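Local coordinates for protein beta-L-arabinobiosidase (Bacteroides thetaiotaomicron, PDB 5MQR) that is a gut-bacterial glycoside hydrolase that probably removes sugars, arabinofuranose among them, from the side chains of complex plant pectin, at residues I509-M512 / R517-N520; A519-Y524 / K550-R555; W677-H682 / Y690-F695; I708-G713 / W947-A952. One frame throughout, in Å; residues are numbered along the deposited sequence.

Contact 1 (I509-M512 / R517-N520)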
loop_
_atom_site.group_PDB
_atom_site.type_symbol
_atom_site.label_atom_id
_atom_site.label_comp_id
_atom_site.label_asym_id
_atom_site.label_seq_id
_atom_site.Cartn_x
_atom_site.Cartn_y
_atom_site.Cartn_z
ATOM N N ILE A 509 11.627 26.163 -29.445
ATOM C CA ILE A 509 11.637 26.879 -28.172
ATOM C C ILE A 509 11.262 25.913 -27.026
ATOM O O ILE A 509 10.366 25.087 -27.159
ATOM C CB ILE A 509 10.705 28.114 -28.216
ATOM C CG1 ILE A 509 11.203 29.127 -29.256
ATOM C CG2 ILE A 509 10.630 28.788 -26.852
ATOM C CD1 ILE A 509 10.205 30.225 -29.600
ATOM N N PHE A 510 11.985 26.006 -25.914
ATOM C CA PHE A 510 11.632 25.311 -24.685
ATOM C C PHE A 510 10.980 26.385 -23.841
ATOM O O PHE A 510 11.630 27.381 -23.496
ATOM C CB PHE A 510 12.902 24.739 -24.036
ATOM C CG PHE A 510 12.669 23.892 -22.806
ATOM C CD1 PHE A 510 11.581 23.030 -22.694
ATOM C CD2 PHE A 510 13.586 23.935 -21.759
ATOM C CE1 PHE A 510 11.405 22.243 -21.551
ATOM C CE2 PHE A 510 13.404 23.165 -20.609
ATOM C CZ PHE A 510 12.316 22.304 -20.513
ATOM N N ARG A 511 9.688 26.239 -23.563
ATOM C CA ARG A 511 8.938 27.301 -22.870
ATOM C C ARG A 511 8.053 26.787 -21.754
ATOM O O ARG A 511 7.715 25.601 -21.708
ATOM C CB ARG A 511 8.092 28.089 -23.860
ATOM C CG ARG A 511 6.993 27.281 -24.546
ATOM C CD ARG A 511 6.198 28.138 -25.547
ATOM N NE ARG A 511 4.958 27.460 -25.969
ATOM C CZ ARG A 511 3.954 28.028 -26.643
ATOM N NH1 ARG A 511 3.998 29.317 -27.007
ATOM N NH2 ARG A 511 2.893 27.296 -26.962
HETATM N N MSE A 512 7.683 27.698 -20.859
HETATM C CA MSE A 512 6.845 27.388 -19.705
HETATM C C MSE A 512 5.550 28.176 -19.758
HETATM O O MSE A 512 5.577 29.392 -20.008
HETATM C CB MSE A 512 7.634 27.759 -18.462
HETATM C CG MSE A 512 6.729 27.698 -17.239
HETATM SE SE MSE A 512 7.861 27.493 -15.626
HETATM C CE MSE A 512 8.922 29.090 -15.851
ATOM N N ARG A 517 -0.085 33.601 -21.142
ATOM C CA ARG A 517 1.214 33.762 -21.768
ATOM C C ARG A 517 2.235 32.717 -21.335
ATOM O O ARG A 517 2.014 31.938 -20.396
ATOM C CB ARG A 517 1.745 35.157 -21.452
ATOM C CG ARG A 517 0.840 36.255 -21.981
ATOM C CD ARG A 517 1.517 37.599 -21.892
ATOM N NE ARG A 517 0.544 38.658 -22.102
ATOM C CZ ARG A 517 0.085 39.084 -23.282
ATOM N NH1 ARG A 517 0.499 38.551 -24.440
ATOM N NH2 ARG A 517 -0.814 40.070 -23.306
ATOM N N PHE A 518 3.357 32.724 -22.046
ATOM C CA PHE A 518 4.423 31.759 -21.885
ATOM C C PHE A 518 5.732 32.448 -21.615
ATOM O O PHE A 518 5.956 33.563 -22.053
ATOM C CB PHE A 518 4.571 30.962 -23.162
ATOM C CG PHE A 518 3.456 30.001 -23.402
ATOM C CD1 PHE A 518 2.279 30.422 -24.004
ATOM C CD2 PHE A 518 3.585 28.679 -23.041
ATOM C CE1 PHE A 518 1.247 29.528 -24.248
ATOM C CE2 PHE A 518 2.555 27.772 -23.276
ATOM C CZ PHE A 518 1.387 28.200 -23.881
ATOM N N ALA A 519 6.596 31.775 -20.878
ATOM C CA ALA A 519 7.976 32.219 -20.730
ATOM C C ALA A 519 8.820 31.396 -21.682
ATOM O O ALA A 519 8.868 30.180 -21.584
ATOM C CB ALA A 519 8.441 32.031 -19.300
ATOM N N ASN A 520 9.445 32.060 -22.636
ATOM C CA ASN A 520 10.416 31.396 -23.483
ATOM C C ASN A 520 11.717 31.286 -22.688
ATOM O O ASN A 520 12.328 32.295 -22.350
ATOM C CB ASN A 520 10.601 32.188 -24.759
ATOM C CG ASN A 520 9.352 32.170 -25.636
ATOM O OD1 ASN A 520 8.397 31.407 -25.415
ATOM N ND2 ASN A 520 9.361 33.009 -26.649
HETATM O O HOH W 1 6.305 31.177 -26.956
#
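Arg511 lays its guanidinium flat over the ring of Phe518, a cation-pi stack in which CZ of Arg511 stands 3.5 Å from the ring centroid of Phe518 and the planes differ by 4°. The arginine chain, extended from CG to NE, carries the charge diagonally across to the neighbouring strand. Lying flat keeps the N-H groups directed outward in their own plane: NH2 makes a salt bridge with Glu503 on strand 498-504, and NH1 of Arg511 gives a 3.0 Å bond to a water at the guanidinium edge. That water donates in turn to OD1 of Asn520 at 2.6 Å, while CG2 of Ile509 packs 3.7 Å from the same OD1 of Asn520. A serine in place of Phe518 would probably strip the guanidinium of its flat support, setting it freer to swing away from Glu503 and the water. The backbone satisfies itself reciprocally: Met512 N reaches Ala519 O at 2.8 Å, and Ala519 N reaches Met512 O at 2.7 Å. Met512 O also receives the CA-H of Phe518. One hydrogen-bonded pair, Met512 with Ala519, next to a non-hydrogen-bonded pair, Arg511 with Asn520, is the register of an antiparallel beta hairpin, here at the edge of a large mixed sheet.

Contact 2 (A519-Y524 / K550-R555)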
loop_
_atom_site.group_PDB
_atom_site.type_symbol
_atom_site.label_atom_id
_atom_site.label_comp_id
_atom_site.label_asym_id
_atom_site.label_seq_id
_atom_site.Cartn_x
_atom_site.Cartn_y
_atom_site.Cartn_z
ATOM N N ALA A 519 6.596 31.775 -20.878
ATOM C CA ALA A 519 7.976 32.219 -20.730
ATOM C C ALA A 519 8.820 31.396 -21.682
ATOM O O ALA A 519 8.868 30.180 -21.584
ATOM C CB ALA A 519 8.441 32.031 -19.300
ATOM N N ASN A 520 9.445 32.060 -22.636
ATOM C CA ASN A 520 10.416 31.396 -23.483
ATOM C C ASN A 520 11.717 31.286 -22.688
ATOM O O ASN A 520 12.328 32.295 -22.350
ATOM C CB ASN A 520 10.601 32.188 -24.759
ATOM C CG ASN A 520 9.352 32.170 -25.636
ATOM O OD1 ASN A 520 8.397 31.407 -25.415
ATOM N ND2 ASN A 520 9.361 33.009 -26.649
HETATM N N MSE A 521 12.098 30.065 -22.345
HETATM C CA MSE A 521 13.267 29.840 -21.509
HETATM C C MSE A 521 14.527 29.777 -22.358
HETATM O O MSE A 521 15.507 30.409 -22.025
HETATM C CB MSE A 521 13.051 28.569 -20.685
HETATM C CG MSE A 521 11.827 28.659 -19.771
HETATM SE SE MSE A 521 11.742 27.079 -18.623
HETATM C CE MSE A 521 11.032 25.849 -19.976
HETATM N N MSE A 522 14.506 29.014 -23.450
HETATM C CA MSE A 522 15.679 28.883 -24.331
HETATM C C MSE A 522 15.309 28.298 -25.662
HETATM O O MSE A 522 14.214 27.748 -25.809
HETATM C CB MSE A 522 16.732 27.962 -23.690
HETATM C CG MSE A 522 16.206 26.549 -23.424
HETATM SE SE MSE A 522 17.539 25.447 -22.467
HETATM C CE MSE A 522 18.937 25.239 -23.837
ATOM N N ASN A 523 16.218 28.415 -26.638
ATOM C CA ASN A 523 16.145 27.628 -27.885
ATOM C C ASN A 523 16.767 26.269 -27.628
ATOM O O ASN A 523 17.735 26.171 -26.885
ATOM C CB ASN A 523 16.865 28.317 -29.032
ATOM C CG ASN A 523 16.263 29.664 -29.369
ATOM O OD1 ASN A 523 16.972 30.640 -29.487
ATOM N ND2 ASN A 523 14.961 29.725 -29.502
ATOM N N TYR A 524 16.189 25.216 -28.179
ATOM C CA TYR A 524 16.755 23.882 -28.033
ATOM C C TYR A 524 17.176 23.376 -29.393
ATOM O O TYR A 524 16.656 23.798 -30.413
ATOM C CB TYR A 524 15.798 22.908 -27.333
ATOM C CG TYR A 524 14.608 22.466 -28.139
ATOM C CD1 TYR A 524 13.449 23.233 -28.173
ATOM C CD2 TYR A 524 14.624 21.256 -28.844
ATOM C CE1 TYR A 524 12.326 22.818 -28.901
ATOM C CE2 TYR A 524 13.512 20.829 -29.570
ATOM C CZ TYR A 524 12.359 21.616 -29.616
ATOM O OH TYR A 524 11.248 21.220 -30.359
ATOM N N LYS A 550 21.647 25.790 -14.768
ATOM C CA LYS A 550 21.335 27.222 -14.788
ATOM C C LYS A 550 19.844 27.483 -14.817
ATOM O O LYS A 550 19.118 26.860 -15.581
ATOM C CB LYS A 550 22.020 27.890 -15.978
ATOM C CG LYS A 550 23.490 28.178 -15.663
ATOM C CD LYS A 550 24.446 27.941 -16.831
ATOM C CE LYS A 550 25.887 27.937 -16.318
ATOM N NZ LYS A 550 26.835 28.139 -17.447
ATOM N N ARG A 551 19.401 28.435 -14.002
ATOM C CA ARG A 551 18.000 28.780 -13.978
ATOM C C ARG A 551 17.590 29.499 -15.248
ATOM O O ARG A 551 18.196 30.475 -15.635
ATOM C CB ARG A 551 17.615 29.614 -12.751
ATOM C CG ARG A 551 16.133 29.390 -12.424
ATOM C CD ARG A 551 15.673 30.109 -11.180
ATOM N NE ARG A 551 15.833 31.559 -11.331
ATOM C CZ ARG A 551 15.415 32.455 -10.440
ATOM N NH1 ARG A 551 14.783 32.066 -9.327
ATOM N NH2 ARG A 551 15.625 33.751 -10.665
ATOM N N VAL A 552 16.559 28.977 -15.901
ATOM C CA VAL A 552 16.055 29.535 -17.162
ATOM C C VAL A 552 14.583 29.974 -17.113
ATOM O O VAL A 552 14.100 30.617 -18.033
ATOM C CB VAL A 552 16.286 28.544 -18.318
ATOM C CG1 VAL A 552 17.790 28.406 -18.596
ATOM C CG2 VAL A 552 15.618 27.191 -18.037
ATOM N N GLY A 553 13.888 29.670 -16.032
ATOM C CA GLY A 553 12.484 30.005 -15.935
ATOM C C GLY A 553 12.013 30.033 -14.499
ATOM O O GLY A 553 12.380 29.158 -13.708
ATOM N N LEU A 554 11.244 31.079 -14.174
ATOM C CA LEU A 554 10.455 31.181 -12.944
ATOM C C LEU A 554 9.037 31.696 -13.286
ATOM O O LEU A 554 8.869 32.698 -13.975
ATOM C CB LEU A 554 11.133 32.130 -11.946
ATOM C CG LEU A 554 10.332 32.593 -10.702
ATOM C CD1 LEU A 554 9.903 31.425 -9.842
ATOM C CD2 LEU A 554 11.118 33.590 -9.850
ATOM N N ARG A 555 8.026 31.009 -12.791
ATOM C CA ARG A 555 6.646 31.437 -12.989
ATOM C C ARG A 555 5.779 30.954 -11.868
ATOM O O ARG A 555 6.087 29.984 -11.219
ATOM C CB ARG A 555 6.083 30.892 -14.315
ATOM C CG ARG A 555 6.370 31.711 -15.565
ATOM C CD ARG A 555 5.881 33.151 -15.442
ATOM N NE ARG A 555 6.105 33.935 -16.652
ATOM C CZ ARG A 555 7.267 34.492 -17.020
ATOM N NH1 ARG A 555 8.371 34.339 -16.295
ATOM N NH2 ARG A 555 7.327 35.198 -18.152
HETATM O O HOH W 2 15.505 32.202 -19.797
#
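Met521 and Val552 make the apolar part of this contact, their side chains crossing at about a right angle with SE of Met521, a selenomethionine, 3.9 Å from CG2 of Val552. With CG beside the backbone N (chi1 -60°) and the chain extended through chi2, SE of Met521 also lies 4.0 Å from CA of Gly553. Gly553, with no side chain, lets its CA come this near the selenium. Phe510 faces both Met521 and Met522, and Val545 faces both Val552 and Gly553, so each strand carries a classic beta bulge. Strand 518-523 borders one sheet and strand 550-556 borders another, and the contact brings these two edges of the sialidase-like CBM domain together, nearly antiparallel. Polar contact between them runs through water: one molecule donates to Met521 O at 2.9 Å and to Val552 O at 2.8 Å, tying two carbonyls that could not bond each other. The third contact sets a methyl on a flat group: CB of Ala519 sits over the centre of the Arg555 guanidinium, 3.6 Å from CZ of Arg555. A bend at chi2 (-56°) folds the arginine back, and its NH1 bonds Leu554 O at 2.9 Å almost within the guanidinium plane, fixing the face presented to the small alanine.

Contact 3 (W677-H682 / Y690-F695)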
loop_
_atom_site.group_PDB
_atom_site.type_symbol
_atom_site.label_atom_id
_atom_site.label_comp_id
_atom_site.label_asym_id
_atom_site.label_seq_id
_atom_site.Cartn_x
_atom_site.Cartn_y
_atom_site.Cartn_z
ATOM N N TRP A 677 2.904 13.511 22.324
ATOM C CA TRP A 677 2.523 14.881 22.627
ATOM C C TRP A 677 2.874 15.242 24.073
ATOM O O TRP A 677 3.256 16.371 24.386
ATOM C CB TRP A 677 1.008 15.027 22.381
ATOM C CG TRP A 677 0.389 16.359 22.704
ATOM C CD1 TRP A 677 0.292 17.444 21.884
ATOM C CD2 TRP A 677 -0.280 16.707 23.901
ATOM N NE1 TRP A 677 -0.381 18.457 22.509
ATOM C CE2 TRP A 677 -0.747 18.030 23.754
ATOM C CE3 TRP A 677 -0.518 16.038 25.100
ATOM C CZ2 TRP A 677 -1.433 18.699 24.763
ATOM C CZ3 TRP A 677 -1.209 16.699 26.100
ATOM C CH2 TRP A 677 -1.668 18.015 25.918
ATOM N N SER A 678 2.719 14.263 24.944
ATOM C CA SER A 678 3.056 14.412 26.326
ATOM C C SER A 678 4.565 14.489 26.536
ATOM O O SER A 678 5.048 15.427 27.148
ATOM C CB SER A 678 2.519 13.229 27.113
ATOM O OG SER A 678 2.570 13.617 28.456
ATOM N N LEU A 679 5.289 13.492 26.026
ATOM C CA LEU A 679 6.755 13.450 26.136
ATOM C C LEU A 679 7.385 14.759 25.679
ATOM O O LEU A 679 8.293 15.266 26.311
ATOM C CB LEU A 679 7.337 12.307 25.304
ATOM C CG LEU A 679 8.856 12.192 25.324
ATOM C CD1 LEU A 679 9.323 11.638 26.659
ATOM C CD2 LEU A 679 9.350 11.330 24.191
ATOM N N ARG A 680 6.866 15.317 24.589
ATOM C CA ARG A 680 7.413 16.537 24.027
ATOM C C ARG A 680 7.433 17.724 25.014
ATOM O O ARG A 680 8.339 18.571 24.947
ATOM C CB ARG A 680 6.760 16.859 22.662
ATOM C CG ARG A 680 6.324 18.297 22.423
ATOM C CD ARG A 680 4.951 18.387 23.047
ATOM N NE ARG A 680 4.632 19.674 23.496
ATOM C CZ ARG A 680 3.438 20.020 23.947
ATOM N NH1 ARG A 680 2.406 19.169 24.028
ATOM N NH2 ARG A 680 3.301 21.274 24.332
ATOM N N LYS A 681 6.480 17.754 25.948
ATOM C CA LYS A 681 6.426 18.801 26.971
ATOM C C LYS A 681 7.670 18.834 27.826
ATOM O O LYS A 681 7.986 19.873 28.424
ATOM C CB LYS A 681 5.223 18.620 27.896
ATOM C CG LYS A 681 3.864 18.858 27.244
ATOM C CD LYS A 681 2.736 18.443 28.191
ATOM C CE LYS A 681 1.361 18.855 27.672
ATOM N NZ LYS A 681 1.141 20.328 27.758
ATOM N N HIS A 682 8.375 17.695 27.894
ATOM C CA HIS A 682 9.516 17.534 28.783
ATOM C C HIS A 682 10.851 17.933 28.184
ATOM O O HIS A 682 11.861 17.938 28.885
ATOM C CB HIS A 682 9.553 16.116 29.353
ATOM C CG HIS A 682 8.397 15.827 30.242
ATOM N ND1 HIS A 682 8.426 16.084 31.595
ATOM C CD2 HIS A 682 7.154 15.373 29.966
ATOM C CE1 HIS A 682 7.256 15.766 32.120
ATOM N NE2 HIS A 682 6.462 15.348 31.149
ATOM N N TYR A 690 19.436 21.157 25.522
ATOM C CA TYR A 690 18.190 20.556 25.952
ATOM C C TYR A 690 18.385 19.567 27.089
ATOM O O TYR A 690 19.376 18.834 27.119
ATOM C CB TYR A 690 17.486 19.851 24.797
ATOM C CG TYR A 690 17.011 20.736 23.649
ATOM C CD1 TYR A 690 16.005 21.698 23.843
ATOM C CD2 TYR A 690 17.504 20.559 22.356
ATOM C CE1 TYR A 690 15.519 22.458 22.786
ATOM C CE2 TYR A 690 17.043 21.344 21.295
ATOM C CZ TYR A 690 16.051 22.287 21.523
ATOM O OH TYR A 690 15.588 23.056 20.487
ATOM N N GLY A 691 17.436 19.610 28.028
ATOM C CA GLY A 691 17.304 18.651 29.108
ATOM C C GLY A 691 15.965 17.961 28.958
ATOM O O GLY A 691 15.124 18.432 28.179
HETATM N N MSE A 692 15.789 16.839 29.668
HETATM C CA MSE A 692 14.506 16.128 29.745
HETATM C C MSE A 692 14.081 15.947 31.184
HETATM O O MSE A 692 14.737 15.238 31.969
HETATM C CB MSE A 692 14.509 14.790 29.001
HETATM C CG MSE A 692 13.181 14.063 29.141
HETATM SE SE MSE A 692 12.924 12.775 27.670
HETATM C CE MSE A 692 12.283 13.958 26.216
ATOM N N THR A 693 12.944 16.560 31.516
ATOM C CA THR A 693 12.336 16.463 32.824
ATOM C C THR A 693 11.509 15.181 33.020
ATOM O O THR A 693 11.208 14.445 32.057
ATOM C CB THR A 693 11.418 17.677 33.066
ATOM O OG1 THR A 693 10.502 17.793 31.976
ATOM C CG2 THR A 693 12.235 18.975 33.158
ATOM N N GLU A 694 11.173 14.940 34.291
ATOM C CA GLU A 694 10.310 13.852 34.751
ATOM C C GLU A 694 8.963 14.453 35.221
ATOM O O GLU A 694 7.890 14.105 34.666
ATOM C CB GLU A 694 11.011 13.073 35.883
ATOM C CG GLU A 694 10.208 11.949 36.511
ATOM C CD GLU A 694 10.763 11.453 37.843
ATOM O OE1 GLU A 694 11.819 10.798 37.875
ATOM O OE2 GLU A 694 10.090 11.663 38.865
ATOM N N PHE A 695 9.043 15.328 36.242
ATOM C CA PHE A 695 7.941 16.177 36.689
ATOM C C PHE A 695 8.065 17.503 35.958
ATOM O O PHE A 695 9.178 18.046 35.853
ATOM C CB PHE A 695 8.058 16.513 38.173
ATOM C CG PHE A 695 7.583 15.433 39.109
ATOM C CD1 PHE A 695 6.245 15.321 39.426
ATOM C CD2 PHE A 695 8.484 14.585 39.720
ATOM C CE1 PHE A 695 5.798 14.364 40.326
ATOM C CE2 PHE A 695 8.059 13.619 40.613
ATOM C CZ PHE A 695 6.707 13.512 40.922
#
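Where the chain passes from helix 666-680 to the small hairpin of strands 683-684 and 691-692, His682 meets Thr693 through both backbone and side chain. Thr693 N donates to His682 O over 3.2 Å at a fairly straight 162°, and the CA-H of Met692 points at the same carbonyl oxygen. The imidazole is gripped at its edge: ND1 of His682 and OG1 of Thr693 are hydrogen-bonded at 2.7 Å. The threonine chi1 of 53° swings the hydroxyl toward the histidine, and Gln643 bonds that hydroxyl as well. On the far side of the ring NE2 bonds the carbonyl of Tyr1015, so histidine suits a buried place that asks for a polar atom at two edges of one flat group. CE1 of His682 lies 3.1 Å from Glu694 O. A leucine in place of His682 would probably leave the Thr693 hydroxyl and the Tyr1015 carbonyl without their ring-nitrogen mates in the protein interior. These elements belong to the helix-rich six-hairpin glycosidase part of the chain, and helix 712-719 covers the apolar side of the contact through His715, Glu718 and Ser719. There Leu679 and Met692 cross at about a right angle, with CD1 of Leu679 3.8 Å from CE of Met692. The selenomethionine is bent at its last torsion (-81°), which brings its methyl up against the leucine branch.

Contact 4 (I708-G713 / W947-A952)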
loop_
_atom_site.group_PDB
_atom_site.type_symbol
_atom_site.label_atom_id
_atom_site.label_comp_id
_atom_site.label_asym_id
_atom_site.label_seq_id
_atom_site.Cartn_x
_atom_site.Cartn_y
_atom_site.Cartn_z
ATOM N N ILE A 708 15.687 15.115 37.167
ATOM C CA ILE A 708 15.640 13.982 38.068
ATOM C C ILE A 708 16.102 12.725 37.295
ATOM O O ILE A 708 15.591 12.429 36.217
ATOM C CB ILE A 708 14.211 13.807 38.592
ATOM C CG1 ILE A 708 13.810 15.014 39.442
ATOM C CG2 ILE A 708 14.073 12.511 39.380
ATOM C CD1 ILE A 708 12.330 15.123 39.722
ATOM N N ALA A 709 17.043 11.979 37.871
ATOM C CA ALA A 709 17.726 10.886 37.161
ATOM C C ALA A 709 17.015 9.544 37.125
ATOM O O ALA A 709 17.437 8.636 36.415
ATOM C CB ALA A 709 19.098 10.670 37.759
ATOM N N CYS A 710 15.988 9.409 37.937
ATOM C CA CYS A 710 15.332 8.125 38.181
ATOM C C CYS A 710 14.969 7.358 36.912
ATOM O O CYS A 710 15.303 6.173 36.798
ATOM C CB CYS A 710 14.071 8.357 39.029
ATOM S SG CYS A 710 13.144 6.850 39.303
ATOM N N ALA A 711 14.320 8.050 35.969
ATOM C CA ALA A 711 13.773 7.434 34.741
ATOM C C ALA A 711 14.551 7.721 33.433
ATOM O O ALA A 711 13.999 7.568 32.333
ATOM C CB ALA A 711 12.309 7.849 34.576
ATOM N N ILE A 712 15.825 8.094 33.531
ATOM C CA ILE A 712 16.626 8.386 32.325
ATOM C C ILE A 712 16.603 7.225 31.327
ATOM O O ILE A 712 16.497 7.450 30.121
ATOM C CB ILE A 712 18.090 8.760 32.649
ATOM C CG1 ILE A 712 18.144 10.066 33.471
ATOM C CG2 ILE A 712 18.864 8.943 31.349
ATOM C CD1 ILE A 712 19.503 10.391 34.032
ATOM N N GLY A 713 16.728 5.994 31.829
ATOM C CA GLY A 713 16.684 4.796 30.977
ATOM C C GLY A 713 15.424 4.721 30.106
ATOM O O GLY A 713 15.520 4.529 28.898
ATOM N N TRP A 947 2.287 1.127 38.773
ATOM C CA TRP A 947 3.231 2.202 38.419
ATOM C C TRP A 947 3.634 2.001 36.945
ATOM O O TRP A 947 4.236 0.982 36.600
ATOM C CB TRP A 947 4.483 2.136 39.298
ATOM C CG TRP A 947 4.312 2.725 40.649
ATOM C CD1 TRP A 947 3.797 2.101 41.764
ATOM C CD2 TRP A 947 4.649 4.049 41.053
ATOM N NE1 TRP A 947 3.778 2.964 42.818
ATOM C CE2 TRP A 947 4.301 4.169 42.419
ATOM C CE3 TRP A 947 5.197 5.156 40.394
ATOM C CZ2 TRP A 947 4.500 5.357 43.142
ATOM C CZ3 TRP A 947 5.397 6.329 41.104
ATOM C CH2 TRP A 947 5.040 6.428 42.467
ATOM N N PRO A 948 3.305 2.959 36.065
ATOM C CA PRO A 948 3.752 2.802 34.678
ATOM C C PRO A 948 5.260 2.573 34.518
ATOM O O PRO A 948 5.654 1.815 33.634
ATOM C CB PRO A 948 3.287 4.110 34.004
ATOM C CG PRO A 948 2.067 4.501 34.786
ATOM C CD PRO A 948 2.297 4.021 36.207
ATOM N N PHE A 949 6.087 3.196 35.371
ATOM C CA PHE A 949 7.547 2.921 35.389
ATOM C C PHE A 949 7.802 1.424 35.385
ATOM O O PHE A 949 8.594 0.916 34.582
ATOM C CB PHE A 949 8.175 3.534 36.642
ATOM C CG PHE A 949 9.679 3.489 36.682
ATOM C CD1 PHE A 949 10.353 2.305 36.996
ATOM C CD2 PHE A 949 10.423 4.659 36.500
ATOM C CE1 PHE A 949 11.740 2.278 37.098
ATOM C CE2 PHE A 949 11.814 4.635 36.591
ATOM C CZ PHE A 949 12.474 3.446 36.898
ATOM N N ALA A 950 7.090 0.740 36.275
ATOM C CA ALA A 950 7.190 -0.713 36.438
ATOM C C ALA A 950 6.523 -1.497 35.319
ATOM O O ALA A 950 7.097 -2.463 34.821
ATOM C CB ALA A 950 6.569 -1.136 37.772
ATOM N N SER A 951 5.282 -1.133 34.983
ATOM C CA SER A 951 4.587 -1.799 33.880
ATOM C C SER A 951 5.472 -1.784 32.601
ATOM O O SER A 951 5.604 -2.787 31.887
ATOM C CB SER A 951 3.232 -1.128 33.615
ATOM O OG SER A 951 2.399 -1.237 34.740
ATOM N N ALA A 952 6.118 -0.655 32.356
ATOM C CA ALA A 952 6.992 -0.521 31.198
ATOM C C ALA A 952 8.207 -1.443 31.264
ATOM O O ALA A 952 8.594 -2.061 30.237
ATOM C CB ALA A 952 7.429 0.927 31.025
#
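Phe949 reaches Cys710 in a sulfur-aromatic contact: SG of Cys710 is 3.7 Å from CE2 of Phe949 and 4.7 Å from the ring centroid of Phe949. The sulfur stands obliquely, 50° off the ring normal. With CG of Phe949 opposite its own backbone N (chi1 -172°), the ring projects from the first turn of helix 948-964 toward the turn at Cys710. Purely apolar packing adds Ala711, whose CB meets the ring at its edge, 3.8 Å from CE2 of Phe949. A methyl is enough at so close a place, and a thiol is a compact, polarisable neighbour for an aromatic C-H. Cys710 O also lies at the ring edge, in its plane, 3.8 Å from CE2 of Phe949. Aromatic neighbours hold the ring further: His714 meets it edge-to-face, and the ring of His1018 meets it with planes at about 45°. Backbone bonds shape the two supports separately. Ser951 N bonds Trp947 O at 2.9 Å in the first turn of its helix, whereas Ala709 to Ile712 forms a type I turn leading into helix 712-719. Ala711 and Trp947 occupy the two N-cap positions, so the contact joins the beginnings of two helices far apart in sequence, consistent with the (alpha/alpha) barrel of six-hairpin glycosidases.

The four contacts fall into two pairs, in order along the chain. Contacts 1 and 2 have centres about 7 Å apart, share Ala519 and Asn520, and both use strand 518-523: one pairs it within its own sheet, the other sets it against the edge of a second sheet, all within the sialidase-like CBM domain. Contacts 3 and 4, with centres about 13 Å apart, lie in the helical glycosidase part, where Glu694 and Phe695 of contact 3 pack on Ile708 of contact 4 and helix 712-719 follows strand 691-692. Centres of the two pairs are about 50 to 63 Å apart, so the two pairs belong to separate modules of one multidomain enzyme.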